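Local atomic coordinates of chinitase A (Streptomyces coelicolor, PDB entry 3EBV), a protein that probably hydrolyses internal glycosidic bonds of chitin as a family 18 endochitinase, of which the TIM-barrel catalytic domain is present here. Residues Gln12-Gly17 with Ala34-Asp39; Thr19-Ser24 with Ser272-Ala277; Asp154-Gln159 with Ala206-Glu211; Asp171-Val176 with Gly212-Ser217. All coordinates share one frame; numbering follows the deposited sequence.

Contact 1 (Gln12-Gly17 with Ala34-Asp39); sequences QNFNNG and AVAFAD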
loop_
_atom_site.group_PDB
_atom_site.type_symbol
_atom_site.label_atom_id
_atom_site.label_comp_id
_atom_site.label_asym_id
_atom_site.label_seq_id
_atom_site.Cartn_x
_atom_site.Cartn_y
_atom_site.Cartn_z
ATOM N N GLN A 12 2.544 -8.404 -8.807
ATOM C CA GLN A 12 1.445 -8.577 -9.777
ATOM C C GLN A 12 0.991 -10.013 -10.010
ATOM O O GLN A 12 1.781 -10.846 -10.461
ATOM C CB GLN A 12 1.828 -8.017 -11.127
ATOM C CG GLN A 12 2.179 -6.494 -11.070
ATOM C CD GLN A 12 2.855 -5.982 -12.346
ATOM O OE1 GLN A 12 3.279 -4.838 -12.410
ATOM N NE2 GLN A 12 2.893 -6.820 -13.419
ATOM N N ASN A 13 -0.280 -10.263 -9.761
ATOM C CA ASN A 13 -0.905 -11.551 -10.167
ATOM C C ASN A 13 -1.423 -11.469 -11.588
ATOM O O ASN A 13 -2.555 -11.873 -11.858
ATOM C CB ASN A 13 -2.055 -11.877 -9.188
ATOM C CG ASN A 13 -2.690 -13.240 -9.476
ATOM O OD1 ASN A 13 -1.975 -14.189 -9.754
ATOM N ND2 ASN A 13 -4.012 -13.318 -9.385
ATOM N N PHE A 14 -0.598 -10.949 -12.494
ATOM C CA PHE A 14 -1.012 -10.747 -13.886
ATOM C C PHE A 14 0.204 -10.271 -14.640
ATOM O O PHE A 14 1.177 -9.803 -14.041
ATOM C CB PHE A 14 -2.181 -9.744 -14.018
ATOM C CG PHE A 14 -1.889 -8.379 -13.411
ATOM C CD1 PHE A 14 -1.306 -7.384 -14.185
ATOM C CD2 PHE A 14 -2.214 -8.120 -12.087
ATOM C CE1 PHE A 14 -1.002 -6.134 -13.632
ATOM C CE2 PHE A 14 -1.941 -6.859 -11.536
ATOM C CZ PHE A 14 -1.333 -5.878 -12.304
ATOM N N ASN A 15 0.147 -10.362 -15.965
ATOM C CA ASN A 15 1.250 -9.925 -16.806
ATOM C C ASN A 15 0.838 -8.649 -17.532
ATOM O O ASN A 15 -0.153 -8.643 -18.299
ATOM C CB ASN A 15 1.551 -11.063 -17.824
ATOM C CG ASN A 15 2.689 -10.738 -18.772
ATOM O OD1 ASN A 15 3.233 -9.652 -18.788
ATOM N ND2 ASN A 15 3.031 -11.716 -19.611
ATOM N N ASN A 16 1.557 -7.544 -17.276
ATOM C CA ASN A 16 1.292 -6.272 -17.934
ATOM C C ASN A 16 2.493 -5.780 -18.744
ATOM O O ASN A 16 2.588 -4.597 -19.062
ATOM C CB ASN A 16 0.915 -5.172 -16.914
ATOM C CG ASN A 16 2.041 -4.932 -15.893
ATOM O OD1 ASN A 16 3.115 -5.526 -16.015
ATOM N ND2 ASN A 16 1.783 -4.083 -14.877
ATOM N N GLY A 17 3.386 -6.696 -19.083
ATOM C CA GLY A 17 4.587 -6.312 -19.796
ATOM C C GLY A 17 5.797 -6.138 -18.884
ATOM O O GLY A 17 6.932 -6.122 -19.365
ATOM N N ALA A 34 2.322 -7.023 -1.111
ATOM C CA ALA A 34 0.883 -6.934 -1.376
ATOM C C ALA A 34 0.561 -7.595 -2.722
ATOM O O ALA A 34 1.031 -7.155 -3.781
ATOM C CB ALA A 34 0.410 -5.463 -1.329
ATOM N N VAL A 35 -0.206 -8.696 -2.656
ATOM C CA VAL A 35 -0.560 -9.468 -3.839
ATOM C C VAL A 35 -1.709 -8.765 -4.577
ATOM O O VAL A 35 -2.822 -8.579 -4.032
ATOM C CB VAL A 35 -0.941 -10.873 -3.410
ATOM C CG1 VAL A 35 -1.537 -11.651 -4.611
ATOM C CG2 VAL A 35 0.271 -11.576 -2.857
ATOM N N ALA A 36 -1.452 -8.356 -5.820
ATOM C CA ALA A 36 -2.373 -7.542 -6.577
ATOM C C ALA A 36 -3.008 -8.358 -7.730
ATOM O O ALA A 36 -2.309 -8.614 -8.711
ATOM C CB ALA A 36 -1.617 -6.317 -7.168
ATOM N N PHE A 37 -4.302 -8.714 -7.703
ATOM C CA PHE A 37 -5.292 -8.328 -6.698
ATOM C C PHE A 37 -6.298 -9.468 -6.526
ATOM O O PHE A 37 -6.376 -10.386 -7.376
ATOM C CB PHE A 37 -6.097 -7.132 -7.195
ATOM C CG PHE A 37 -5.292 -5.880 -7.415
ATOM C CD1 PHE A 37 -5.011 -5.029 -6.344
ATOM C CD2 PHE A 37 -4.844 -5.543 -8.684
ATOM C CE1 PHE A 37 -4.279 -3.862 -6.546
ATOM C CE2 PHE A 37 -4.114 -4.357 -8.887
ATOM C CZ PHE A 37 -3.826 -3.525 -7.808
ATOM N N ALA A 38 -7.077 -9.381 -5.460
ATOM C CA ALA A 38 -8.298 -10.201 -5.364
ATOM C C ALA A 38 -9.280 -9.725 -6.440
ATOM O O ALA A 38 -9.174 -8.601 -6.926
ATOM C CB ALA A 38 -8.909 -10.135 -3.987
ATOM N N ASP A 39 -10.192 -10.608 -6.843
ATOM C CA ASP A 39 -11.203 -10.330 -7.867
ATOM C C ASP A 39 -12.575 -10.097 -7.167
ATOM O O ASP A 39 -12.880 -10.770 -6.194
ATOM C CB ASP A 39 -11.284 -11.540 -8.825
ATOM C CG ASP A 39 -10.067 -11.637 -9.794
ATOM O OD1 ASP A 39 -9.712 -10.594 -10.382
ATOM O OD2 ASP A 39 -9.515 -12.749 -9.981
HETATM O O HOH W 1 -5.178 -10.296 -10.205
#
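Just after Gln-12, which pairs in parallel with Ala-36, the chain leaves the barrel sheet and binds its neighbour through one short backbone hydrogen bond. Asn-13 N meets Ala-36 O at 2.8 Å and lies above the carbonyl plane, off the lone pairs. Asn-13 is the centre of an inverse gamma turn, and the next residue brings its ring edge to the same oxygen. Phe-14 adopts the crowded first torsion, CG between the backbone N and carbonyl carbon (chi1 57°), and so puts CE2 3.3 Å from Ala-36 O. A ring suits this place because its slightly positive edge C-H would probably tolerate an oxygen while one face takes Gln-12 CB, 3.9 Å above the plane, and Asn-16 CB lies in plane at the edge. Gln-12 and Asn-16 join amides reciprocally: Gln-12 NE2 donates to Asn-16 OD1 at 2.9 Å, and Asn-16 ND2 returns a bond to Gln-12 OE1 at 3.0 Å. Both donors stand above the carbonyl planes, and Gln-12 OE1 has a further partner in Ser-272 OG. Asn-13 holds CG anti to its backbone N (chi1 -176°), which lets its amide bond Asp-52 N and Asn-50 O. Water 1 accepts from Phe-37 N at 3.1 Å. The peptide before Phe-37 is cis, and Ala-36 CB sits over the centre of the Phe-37 ring. Non-proline cis peptides are familiar in family 18 chitinases; together with nearby Trp-271, which touches Phe-14 and Ala-36, this one is consistent with the substrate-cleft end of the TIM barrel.

Contact 2 (Thr19-Ser24 with Ser272-Ala277); sequences TVQKIS and STNWDA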
loop_
_atom_site.group_PDB
_atom_site.type_symbol
_atom_site.label_atom_id
_atom_site.label_comp_id
_atom_site.label_asym_id
_atom_site.label_seq_id
_atom_site.Cartn_x
_atom_site.Cartn_y
_atom_site.Cartn_z
ATOM N N THR A 19 8.441 -7.403 -15.789
ATOM C CA THR A 19 9.102 -8.678 -15.528
ATOM C C THR A 19 8.236 -9.607 -14.690
ATOM O O THR A 19 7.813 -9.232 -13.596
ATOM C CB THR A 19 10.456 -8.441 -14.797
ATOM O OG1 THR A 19 11.333 -7.712 -15.662
ATOM C CG2 THR A 19 11.148 -9.751 -14.417
ATOM N N VAL A 20 7.948 -10.798 -15.203
ATOM C CA VAL A 20 7.160 -11.753 -14.452
ATOM C C VAL A 20 7.980 -12.323 -13.320
ATOM O O VAL A 20 9.168 -12.658 -13.486
ATOM C CB VAL A 20 6.638 -12.900 -15.392
ATOM C CG1 VAL A 20 6.032 -14.040 -14.582
ATOM C CG2 VAL A 20 5.600 -12.333 -16.333
ATOM N N GLN A 21 7.343 -12.427 -12.146
ATOM C CA GLN A 21 8.014 -12.897 -10.950
ATOM C C GLN A 21 7.180 -13.916 -10.199
ATOM O O GLN A 21 5.955 -13.769 -10.122
ATOM C CB GLN A 21 8.288 -11.739 -9.950
ATOM C CG GLN A 21 9.224 -10.650 -10.467
ATOM C CD GLN A 21 9.484 -9.596 -9.417
ATOM O OE1 GLN A 21 8.533 -9.026 -8.865
ATOM N NE2 GLN A 21 10.762 -9.292 -9.156
ATOM N N LYS A 22 7.855 -14.910 -9.620
ATOM C CA LYS A 22 7.256 -15.690 -8.529
ATOM C C LYS A 22 7.379 -14.858 -7.257
ATOM O O LYS A 22 8.182 -13.913 -7.197
ATOM C CB LYS A 22 7.971 -17.035 -8.350
ATOM C CG LYS A 22 7.843 -17.908 -9.600
ATOM C CD LYS A 22 8.638 -19.193 -9.465
ATOM C CE LYS A 22 8.419 -20.071 -10.687
ATOM N NZ LYS A 22 9.311 -21.277 -10.738
ATOM N N ILE A 23 6.615 -15.205 -6.229
ATOM C CA ILE A 23 6.821 -14.550 -4.935
ATOM C C ILE A 23 8.279 -14.701 -4.483
ATOM O O ILE A 23 8.842 -13.797 -3.883
ATOM C CB ILE A 23 5.824 -15.117 -3.870
ATOM C CG1 ILE A 23 4.390 -14.626 -4.173
ATOM C CG2 ILE A 23 6.295 -14.829 -2.425
ATOM C CD1 ILE A 23 4.134 -13.104 -3.823
ATOM N N SER A 24 8.900 -15.854 -4.740
ATOM C CA SER A 24 10.285 -16.108 -4.311
ATOM C C SER A 24 11.294 -15.203 -5.029
ATOM O O SER A 24 12.431 -15.067 -4.557
ATOM C CB SER A 24 10.661 -17.564 -4.596
ATOM O OG SER A 24 10.469 -17.847 -5.979
ATOM N N SER A 272 5.558 -1.340 -8.993
ATOM C CA SER A 272 5.320 -2.665 -8.417
ATOM C C SER A 272 6.687 -3.365 -8.345
ATOM O O SER A 272 7.662 -2.902 -8.943
ATOM C CB SER A 272 4.402 -3.509 -9.333
ATOM O OG SER A 272 5.043 -3.659 -10.610
ATOM N N THR A 273 6.759 -4.502 -7.669
ATOM C CA THR A 273 8.014 -5.282 -7.641
ATOM C C THR A 273 8.411 -5.665 -9.087
ATOM O O THR A 273 9.603 -5.693 -9.417
ATOM C CB THR A 273 7.904 -6.524 -6.728
ATOM O OG1 THR A 273 6.953 -7.442 -7.265
ATOM C CG2 THR A 273 7.407 -6.119 -5.322
ATOM N N ASN A 274 7.416 -5.899 -9.923
ATOM C CA ASN A 274 7.692 -6.341 -11.326
ATOM C C ASN A 274 8.330 -5.229 -12.113
ATOM O O ASN A 274 9.330 -5.450 -12.843
ATOM C CB ASN A 274 6.379 -6.803 -11.970
ATOM C CG ASN A 274 5.676 -7.848 -11.131
ATOM O OD1 ASN A 274 4.957 -7.529 -10.155
ATOM N ND2 ASN A 274 5.860 -9.126 -11.498
ATOM N N TRP A 275 7.784 -4.009 -11.995
ATOM C CA TRP A 275 8.407 -2.890 -12.683
ATOM C C TRP A 275 9.776 -2.569 -12.062
ATOM O O TRP A 275 10.712 -2.202 -12.788
ATOM C CB TRP A 275 7.506 -1.658 -12.664
ATOM C CG TRP A 275 6.306 -1.749 -13.541
ATOM C CD1 TRP A 275 5.007 -1.636 -13.157
ATOM C CD2 TRP A 275 6.289 -1.961 -14.958
ATOM N NE1 TRP A 275 4.162 -1.740 -14.245
ATOM C CE2 TRP A 275 4.928 -1.959 -15.365
ATOM C CE3 TRP A 275 7.297 -2.119 -15.934
ATOM C CZ2 TRP A 275 4.526 -2.146 -16.718
ATOM C CZ3 TRP A 275 6.896 -2.332 -17.284
ATOM C CH2 TRP A 275 5.523 -2.320 -17.654
ATOM N N ASP A 276 9.925 -2.758 -10.746
ATOM C CA ASP A 276 11.250 -2.550 -10.110
ATOM C C ASP A 276 12.297 -3.488 -10.774
ATOM O O ASP A 276 13.398 -3.052 -11.127
ATOM C CB ASP A 276 11.073 -2.815 -8.593
ATOM C CG ASP A 276 12.331 -2.597 -7.720
ATOM O OD1 ASP A 276 13.127 -1.661 -7.979
ATOM O OD2 ASP A 276 12.421 -3.404 -6.746
ATOM N N ALA A 277 11.895 -4.738 -10.991
ATOM C CA ALA A 277 12.794 -5.767 -11.594
ATOM C C ALA A 277 13.138 -5.394 -13.035
ATOM O O ALA A 277 14.315 -5.530 -13.443
ATOM C CB ALA A 277 12.134 -7.120 -11.549
HETATM O O HOH W 2 4.378 -11.581 -11.023
#
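The amide groups of Gln-21 and Asn-274, turned 62° against each other, bind the loop after the first barrel strand to the helix that follows strand 267-271 of the TIM barrel. At the edge of the Asn-274 amide, in its plane, lies Thr-19 O, to which ND2 donates at 2.9 Å; the N-H also falls in the carbonyl plane. The second ND2 proton goes to water 2, which in turn donates to Gln-21 O. The Gln-21 amide is met at its tip: Thr-273 OG1 donates to OE1 over 2.8 Å, nearly along the C=O axis. Its other corner, NE2, rests 3.5 Å from Ala-277 CB. A long, flexible amide suits this site, since the chain runs extended past CG (chi2 -178°) to span from loop to helix; an alanine here would remove the acceptor for Thr-273 and the cover over Ala-277, and would probably loosen the loop against the helix. Small Ala-277 also admits Thr-19, whose CB approaches its methyl to 3.9 Å, while Thr-19 OG1 bonds Thr-278 OG1. Ser-272, preceded by a cis peptide, is the N-cap of this helix: Trp-275 N donates to Ser-272 OG at 3.1 Å, nearly straight at 169°.

Contact 3 (Asp154-Gln159 with Ala206-Glu211); sequences DMQSTQ and ACIQLE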
loop_
_atom_site.group_PDB
_atom_site.type_symbol
_atom_site.label_atom_id
_atom_site.label_comp_id
_atom_site.label_asym_id
_atom_site.label_seq_id
_atom_site.Cartn_x
_atom_site.Cartn_y
_atom_site.Cartn_z
ATOM N N ASP A 154 -8.103 11.178 -1.867
ATOM C CA ASP A 154 -8.774 10.513 -0.744
ATOM C C ASP A 154 -8.237 10.931 0.629
ATOM O O ASP A 154 -8.820 10.529 1.655
ATOM C CB ASP A 154 -8.617 9.005 -0.892
ATOM C CG ASP A 154 -9.267 8.460 -2.158
ATOM O OD1 ASP A 154 -10.436 8.814 -2.415
ATOM O OD2 ASP A 154 -8.602 7.691 -2.880
HETATM N N MSE A 155 -7.133 11.690 0.667
HETATM C CA MSE A 155 -6.513 12.073 1.942
HETATM C C MSE A 155 -6.187 13.575 1.982
HETATM O O MSE A 155 -5.263 13.990 2.693
HETATM C CB MSE A 155 -5.212 11.293 2.180
HETATM C CG MSE A 155 -5.310 9.757 2.054
HETATM SE SE MSE A 155 -6.291 8.944 3.569
HETATM C CE MSE A 155 -4.959 9.159 4.917
ATOM N N GLN A 156 -6.979 14.378 1.290
ATOM C CA GLN A 156 -6.781 15.833 1.280
ATOM C C GLN A 156 -7.269 16.493 2.565
ATOM O O GLN A 156 -6.843 17.585 2.903
ATOM C CB GLN A 156 -7.459 16.434 0.054
ATOM C CG GLN A 156 -6.577 16.312 -1.211
ATOM C CD GLN A 156 -5.404 17.308 -1.194
ATOM O OE1 GLN A 156 -4.258 16.971 -0.784
ATOM N NE2 GLN A 156 -5.669 18.489 -1.676
ATOM N N SER A 157 -8.139 15.798 3.292
ATOM C CA SER A 157 -8.520 16.228 4.638
ATOM C C SER A 157 -9.013 14.997 5.379
ATOM O O SER A 157 -9.220 13.916 4.785
ATOM C CB SER A 157 -9.652 17.265 4.607
ATOM O OG SER A 157 -10.897 16.698 4.254
ATOM N N THR A 158 -9.249 15.181 6.673
ATOM C CA THR A 158 -9.727 14.098 7.529
ATOM C C THR A 158 -11.134 13.683 7.159
ATOM O O THR A 158 -11.588 12.654 7.620
ATOM C CB THR A 158 -9.680 14.472 9.010
ATOM O OG1 THR A 158 -10.509 15.618 9.207
ATOM C CG2 THR A 158 -8.258 14.779 9.468
ATOM N N GLN A 159 -11.777 14.457 6.289
ATOM C CA GLN A 159 -13.101 14.142 5.767
ATOM C C GLN A 159 -13.081 13.187 4.565
ATOM O O GLN A 159 -14.119 12.732 4.154
ATOM C CB GLN A 159 -13.865 15.449 5.403
ATOM C CG GLN A 159 -13.909 16.499 6.538
ATOM C CD GLN A 159 -14.321 15.879 7.858
ATOM O OE1 GLN A 159 -13.606 15.974 8.875
ATOM N NE2 GLN A 159 -15.467 15.206 7.846
ATOM N N ALA A 206 2.138 14.253 2.874
ATOM C CA ALA A 206 2.296 13.371 4.051
ATOM C C ALA A 206 1.987 14.134 5.335
ATOM O O ALA A 206 1.377 13.591 6.263
ATOM C CB ALA A 206 3.678 12.774 4.097
ATOM N N CYS A 207 2.361 15.402 5.374
ATOM C CA CYS A 207 2.076 16.260 6.540
ATOM C C CYS A 207 0.577 16.288 6.891
ATOM O O CYS A 207 0.206 16.375 8.069
ATOM C CB CYS A 207 2.573 17.676 6.160
ATOM S SG CYS A 207 2.214 18.969 7.355
ATOM N N ILE A 208 -0.309 16.254 5.896
ATOM C CA ILE A 208 -1.744 16.307 6.202
ATOM C C ILE A 208 -2.102 15.075 7.068
ATOM O O ILE A 208 -2.902 15.182 8.011
ATOM C CB ILE A 208 -2.610 16.271 4.907
ATOM C CG1 ILE A 208 -2.281 17.440 3.976
ATOM C CG2 ILE A 208 -4.100 16.271 5.233
ATOM C CD1 ILE A 208 -2.916 17.282 2.605
ATOM N N GLN A 209 -1.535 13.908 6.722
ATOM C CA GLN A 209 -1.781 12.680 7.514
ATOM C C GLN A 209 -1.147 12.771 8.902
ATOM O O GLN A 209 -1.795 12.422 9.915
ATOM C CB GLN A 209 -1.230 11.477 6.744
ATOM C CG GLN A 209 -1.999 11.266 5.449
ATOM C CD GLN A 209 -1.373 10.240 4.520
ATOM O OE1 GLN A 209 -0.818 9.239 4.963
ATOM N NE2 GLN A 209 -1.470 10.510 3.223
ATOM N N LEU A 210 0.107 13.225 8.949
ATOM C CA LEU A 210 0.877 13.292 10.205
ATOM C C LEU A 210 0.306 14.310 11.191
ATOM O O LEU A 210 0.485 14.131 12.408
ATOM C CB LEU A 210 2.360 13.559 9.940
ATOM C CG LEU A 210 3.077 12.483 9.099
ATOM C CD1 LEU A 210 4.319 13.052 8.404
ATOM C CD2 LEU A 210 3.422 11.284 10.030
ATOM N N GLU A 211 -0.311 15.361 10.671
ATOM C CA GLU A 211 -0.962 16.378 11.515
ATOM C C GLU A 211 -2.446 16.090 11.710
ATOM O O GLU A 211 -3.115 16.828 12.461
ATOM C CB GLU A 211 -0.762 17.801 10.912
ATOM C CG GLU A 211 0.700 18.212 10.831
ATOM C CD GLU A 211 0.883 19.668 10.359
ATOM O OE1 GLU A 211 -0.090 20.265 9.803
ATOM O OE2 GLU A 211 2.024 20.183 10.547
HETATM O O HOH W 3 -2.483 13.314 2.360
#
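No direct hydrogen bond joins loop 154-159 to helix segment 206-211; a water bridge and apolar contacts of Met-155, present as selenomethionine, and Ile-208 make the connection. Water 3 lies 2.9 Å from Met-155 O, to which it probably donates, and accepts from Gln-209 NE2 at 3.1 Å, so amide meets carbonyl at one remove. The Met-155 chain bends at both chi2 (-72°) and chi3 (-73°) and crosses the Gln-209 chain at about a right angle, its CE touching Gln-209 CG at 3.7 Å. This flexible chain, a selenoether in the crystal, packs also against Val-176, Met-178 and Phe-163. Gln-209 serves both needs, its methylenes giving an apolar flank and its amide a donor; an alanine here would lose the water's donor and the support of the Met-155 methyl, and would probably weaken the packing of this loop. Beside it Ile-208, branched and apolar, lays CG2 3.6 Å from Met-155 O and CD1 3.9 Å from Gln-156 O. Ser-157 OG accepts from Gln-159 N in an ST turn. A disulfide from Cys-207 to Cys-189 ties the same helix elsewhere. A long beta-alpha loop packed on a helix of the outer layer belongs to the TIM-barrel fold.

Contact 4 (Asp171-Val176 with Gly212-Ser217); sequences DILTVV and GGLAPS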
loop_
_atom_site.group_PDB
_atom_site.type_symbol
_atom_site.label_atom_id
_atom_site.label_comp_id
_atom_site.label_asym_id
_atom_site.label_seq_id
_atom_site.Cartn_x
_atom_site.Cartn_y
_atom_site.Cartn_z
ATOM N N ASP A 171 -6.589 1.923 15.637
ATOM C CA ASP A 171 -5.978 0.949 16.559
ATOM C C ASP A 171 -5.668 -0.422 15.918
ATOM O O ASP A 171 -4.954 -1.225 16.540
ATOM C CB ASP A 171 -6.922 0.741 17.738
ATOM C CG ASP A 171 -8.306 0.366 17.266
ATOM O OD1 ASP A 171 -8.994 1.233 16.693
ATOM O OD2 ASP A 171 -8.701 -0.782 17.418
ATOM N N ILE A 172 -6.152 -0.670 14.691
ATOM C CA ILE A 172 -5.837 -1.930 13.987
ATOM C C ILE A 172 -5.121 -1.696 12.644
ATOM O O ILE A 172 -4.845 -2.648 11.899
ATOM C CB ILE A 172 -7.089 -2.813 13.735
ATOM C CG1 ILE A 172 -8.185 -2.068 12.993
ATOM C CG2 ILE A 172 -7.606 -3.372 15.087
ATOM C CD1 ILE A 172 -9.303 -3.005 12.455
ATOM N N LEU A 173 -4.824 -0.421 12.343
ATOM C CA LEU A 173 -4.235 -0.021 11.070
ATOM C C LEU A 173 -2.707 -0.117 11.129
ATOM O O LEU A 173 -2.065 0.471 12.037
ATOM C CB LEU A 173 -4.644 1.415 10.798
ATOM C CG LEU A 173 -4.002 2.099 9.609
ATOM C CD1 LEU A 173 -4.476 1.505 8.259
ATOM C CD2 LEU A 173 -4.423 3.604 9.702
ATOM N N THR A 174 -2.109 -0.817 10.154
ATOM C CA THR A 174 -0.649 -0.883 10.063
ATOM C C THR A 174 -0.077 0.390 9.405
ATOM O O THR A 174 0.659 1.152 10.057
ATOM C CB THR A 174 -0.192 -2.128 9.282
ATOM O OG1 THR A 174 -0.851 -3.289 9.869
ATOM C CG2 THR A 174 1.312 -2.280 9.362
ATOM N N VAL A 175 -0.457 0.623 8.135
ATOM C CA VAL A 175 0.088 1.796 7.439
ATOM C C VAL A 175 -0.790 2.182 6.278
ATOM O O VAL A 175 -1.378 1.328 5.590
ATOM C CB VAL A 175 1.557 1.547 6.978
ATOM C CG1 VAL A 175 1.678 0.318 6.057
ATOM C CG2 VAL A 175 2.155 2.764 6.307
ATOM N N VAL A 176 -0.880 3.509 6.089
ATOM C CA VAL A 176 -1.498 4.105 4.896
ATOM C C VAL A 176 -0.367 4.417 3.943
ATOM O O VAL A 176 0.397 5.365 4.159
ATOM C CB VAL A 176 -2.291 5.387 5.206
ATOM C CG1 VAL A 176 -2.889 5.965 3.937
ATOM C CG2 VAL A 176 -3.451 5.057 6.186
ATOM N N GLY A 212 -2.989 15.049 11.052
ATOM C CA GLY A 212 -4.417 14.848 11.028
ATOM C C GLY A 212 -4.906 13.630 11.806
ATOM O O GLY A 212 -6.024 13.186 11.587
ATOM N N GLY A 213 -4.049 13.105 12.663
ATOM C CA GLY A 213 -4.470 12.058 13.619
ATOM C C GLY A 213 -3.925 10.663 13.378
ATOM O O GLY A 213 -4.231 9.752 14.152
ATOM N N LEU A 214 -3.141 10.470 12.325
ATOM C CA LEU A 214 -2.434 9.191 12.088
ATOM C C LEU A 214 -1.075 9.231 12.757
ATOM O O LEU A 214 -0.391 10.281 12.748
ATOM C CB LEU A 214 -2.312 8.892 10.590
ATOM C CG LEU A 214 -3.661 8.683 9.892
ATOM C CD1 LEU A 214 -3.397 8.519 8.405
ATOM C CD2 LEU A 214 -4.406 7.446 10.429
ATOM N N ALA A 215 -0.666 8.112 13.364
ATOM C CA ALA A 215 0.674 8.023 13.956
ATOM C C ALA A 215 1.744 7.986 12.831
ATOM O O ALA A 215 1.444 7.559 11.704
ATOM C CB ALA A 215 0.804 6.747 14.839
ATOM N N PRO A 216 2.969 8.415 13.124
ATOM C CA PRO A 216 4.009 8.349 12.088
ATOM C C PRO A 216 4.183 6.932 11.552
ATOM O O PRO A 216 4.431 6.759 10.352
ATOM C CB PRO A 216 5.262 8.871 12.808
ATOM C CG PRO A 216 4.680 9.850 13.822
ATOM C CD PRO A 216 3.448 9.133 14.332
ATOM N N SER A 217 4.059 5.910 12.411
ATOM C CA SER A 217 4.205 4.544 11.941
ATOM C C SER A 217 3.089 4.136 10.998
ATOM O O SER A 217 3.171 3.032 10.409
ATOM C CB SER A 217 4.195 3.542 13.105
ATOM O OG SER A 217 2.979 3.633 13.791
HETATM O O HOH W 4 1.271 1.290 12.832
#
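Leu-214 is the apolar centre, sending one methyl to each of two residues of the opposite segment. Its CD2 meets Leu-173 CD2 at 3.9 Å, and its CD1 meets Val-176 CG2 at 4.1 Å, each pair crossing at about a right angle. With CG anti to the carbonyl carbon (chi1 -64°), the forked end is aimed at the other segment; a branched, apolar chain suits a buried spot that Phe-163 and Leu-167 of helix 161-168 also line. Around Thr-174 and Ser-217 the chemistry changes. Two carbonyl oxygens, Thr-174 O and Ser-217 O, lie 3.2 Å apart; both are acceptors, and the pair would probably repel if no donors were near. Arg-266 supplies them, its NE bonding Ser-217 O and its NH2 reaching Thr-174 O weakly, and its charge would probably ease the repulsion. Water 4 donates to Thr-174 O at 2.8 Å and pairs with Ser-217 OG at 3.1 Å. Farther out, Gln-218 positions both segments, with NE2 donating to Leu-173 O and OE1 accepting from Ala-215 N. Gly-213 makes the turn before Leu-214 at a positive phi of 110°, where a side chain would press on the preceding carbonyl. Val-176 bonds through its backbone to Gln-218 and Gly-220, so the contact lies where parallel strands 175-179 and 219-224 begin, joined through helix 199-210 in a beta-alpha-beta crossover of the TIM barrel.

In the fold
The four contacts form two touching pairs on opposite sides of the chain's centre. Contacts 1 and 2 meet through Gln-12, whose N and OE1 pair with Asn-274 and Ser-272, at the ends where strands 6-12 and 267-271 finish; amides and hydroxyls dominate there. Contacts 3 and 4, with centres 11 Å apart, share the helix 199-210 region and join by packing, as where Met-155 CE meets Leu-214 CD1; methyl groups and bridging waters replace direct bonds. Contacts 1 and 4 are buried and reach the same barrel sheet, whereas contacts 2 and 3, partly buried, attach loops to helices. Contact 2 spans nearly the whole barrel, enclosing contacts 3 and 4 in sequence.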